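Local coordinates for reticulocyte binding protein (Streptococcus agalactiae COH1, PDB 3FAW) that is a cell-wall-anchored pullulanase that probably hydrolyses the alpha-1,6 glucosidic branch links of pullulan and related alpha-glucans, at residues Phe411-Glu414 with Pro418-Ser421. Sequence-based numbering, arbitrary orientation.
Sequences FMNE and PRES
Arg419 holds segment 411-414 at two points, Phe411 O with its backbone N and the Asn413 amide with its guanidinium. Its backbone N donates to Phe411 O at 2.8 Å, a short and nearly straight bond (164°). Further out, Arg419 NE reaches Asn413 OD1 at 3.1 Å with an almost linear N-H...O. The oxygen lies at the edge of the guanidinium, in its plane, whereas NE stands well above the carbonyl plane of the amide; the two planes lie 72° apart. With CG beside the backbone N (chi1 -69°) and the chain extended from there to NE, the aliphatic part of the arginine passes by the Phe411 and Met412 backbone and crosses Asn413 obliquely. Arg419 CB comes to 3.5 Å of Phe411 O, and Arg419 CG packs against Met412 C. Both polar ends have second partners: Arg419 NH1 bonds to Gly493 O, and Asn413 ND2 to Ser417 OG in the short connection between the segments, which probably helps fix the amide's rotation. Met412 and Pro418 form a single beta bridge, their CA atoms 4.6 Å apart, while the CB atoms of both point away from the other segment. A tight reversal of the chain thus brings its two arms together in the catalytic alpha-amylase-type barrel domain, between barrel strands 385-390 and 453-456 and helices 399-402 and 432-449 in sequence. The second arm enters hairpin 420-421/424-425; Asp494 and Gln495, from a later loop, hydrogen-bond the Met412 and Glu414 backbone.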
loop_
_atom_site.group_PDB
_atom_site.type_symbol
_atom_site.label_atom_id
_atom_site.label_comp_id
_atom_site.label_asym_id
_atom_site.label_seq_id
_atom_site.Cartn_x
_atom_site.Cartn_y
_atom_site.Cartn_z
ATOM N N PHE A 411 9.546 -15.372 -5.597
ATOM C CA PHE A 411 10.958 -15.387 -5.224
ATOM C C PHE A 411 11.238 -16.759 -4.613
ATOM O O PHE A 411 10.394 -17.307 -3.903
ATOM C CB PHE A 411 11.300 -14.293 -4.213
ATOM C CG PHE A 411 11.421 -12.911 -4.801
ATOM C CD1 PHE A 411 12.211 -12.672 -5.919
ATOM C CD2 PHE A 411 10.770 -11.833 -4.203
ATOM C CE1 PHE A 411 12.333 -11.392 -6.447
ATOM C CE2 PHE A 411 10.888 -10.545 -4.728
ATOM C CZ PHE A 411 11.674 -10.326 -5.850
ATOM N N MET A 412 12.412 -17.311 -4.905
ATOM C CA MET A 412 12.699 -18.705 -4.592
ATOM C C MET A 412 13.981 -18.906 -3.795
ATOM O O MET A 412 14.918 -18.106 -3.872
ATOM C CB MET A 412 12.794 -19.512 -5.887
ATOM C CG MET A 412 11.455 -19.976 -6.444
ATOM S SD MET A 412 11.654 -20.801 -8.037
ATOM C CE MET A 412 12.125 -19.408 -9.064
ATOM N N ASN A 413 13.994 -19.989 -3.021
ATOM C CA ASN A 413 15.217 -20.520 -2.437
ATOM C C ASN A 413 15.953 -21.283 -3.536
ATOM O O ASN A 413 15.357 -21.632 -4.557
ATOM C CB ASN A 413 14.905 -21.463 -1.268
ATOM C CG ASN A 413 14.200 -20.768 -0.118
ATOM O OD1 ASN A 413 14.741 -19.852 0.487
ATOM N ND2 ASN A 413 12.992 -21.221 0.201
ATOM N N GLU A 414 17.242 -21.539 -3.326
ATOM C CA GLU A 414 18.074 -22.241 -4.318
ATOM C C GLU A 414 17.589 -23.656 -4.642
ATOM O O GLU A 414 17.907 -24.181 -5.711
ATOM C CB GLU A 414 19.540 -22.281 -3.869
ATOM C CG GLU A 414 20.233 -20.927 -3.954
ATOM C CD GLU A 414 21.662 -20.936 -3.424
ATOM O OE1 GLU A 414 22.340 -19.892 -3.552
ATOM O OE2 GLU A 414 22.107 -21.976 -2.881
ATOM N N PRO A 418 9.248 -21.997 -2.936
ATOM C CA PRO A 418 8.862 -20.586 -2.898
ATOM C C PRO A 418 9.126 -19.934 -1.549
ATOM O O PRO A 418 8.849 -20.526 -0.510
ATOM C CB PRO A 418 7.357 -20.632 -3.170
ATOM C CG PRO A 418 6.931 -21.948 -2.654
ATOM C CD PRO A 418 8.072 -22.885 -2.921
ATOM N N ARG A 419 9.665 -18.720 -1.572
ATOM C CA ARG A 419 9.738 -17.910 -0.368
ATOM C C ARG A 419 8.361 -17.323 -0.061
ATOM O O ARG A 419 7.609 -16.955 -0.969
ATOM C CB ARG A 419 10.804 -16.827 -0.511
ATOM C CG ARG A 419 12.200 -17.407 -0.527
ATOM C CD ARG A 419 13.274 -16.344 -0.633
ATOM N NE ARG A 419 14.534 -16.821 -0.073
ATOM C CZ ARG A 419 15.608 -16.065 0.133
ATOM N NH1 ARG A 419 15.595 -14.775 -0.185
ATOM N NH2 ARG A 419 16.699 -16.607 0.664
ATOM N N GLU A 420 8.044 -17.249 1.229
ATOM C CA GLU A 420 6.694 -16.965 1.682
ATOM C C GLU A 420 6.656 -15.823 2.689
ATOM O O GLU A 420 7.632 -15.568 3.392
ATOM C CB GLU A 420 6.085 -18.223 2.308
ATOM C CG GLU A 420 5.836 -19.345 1.314
ATOM C CD GLU A 420 5.166 -20.554 1.948
ATOM O OE1 GLU A 420 5.576 -20.951 3.062
ATOM O OE2 GLU A 420 4.235 -21.108 1.328
ATOM N N SER A 421 5.509 -15.155 2.753
ATOM C CA SER A 421 5.325 -13.984 3.602
ATOM C C SER A 421 3.847 -13.812 3.949
ATOM O O SER A 421 2.995 -13.878 3.064
ATOM C CB SER A 421 5.822 -12.732 2.880
ATOM O OG SER A 421 5.847 -11.616 3.748
#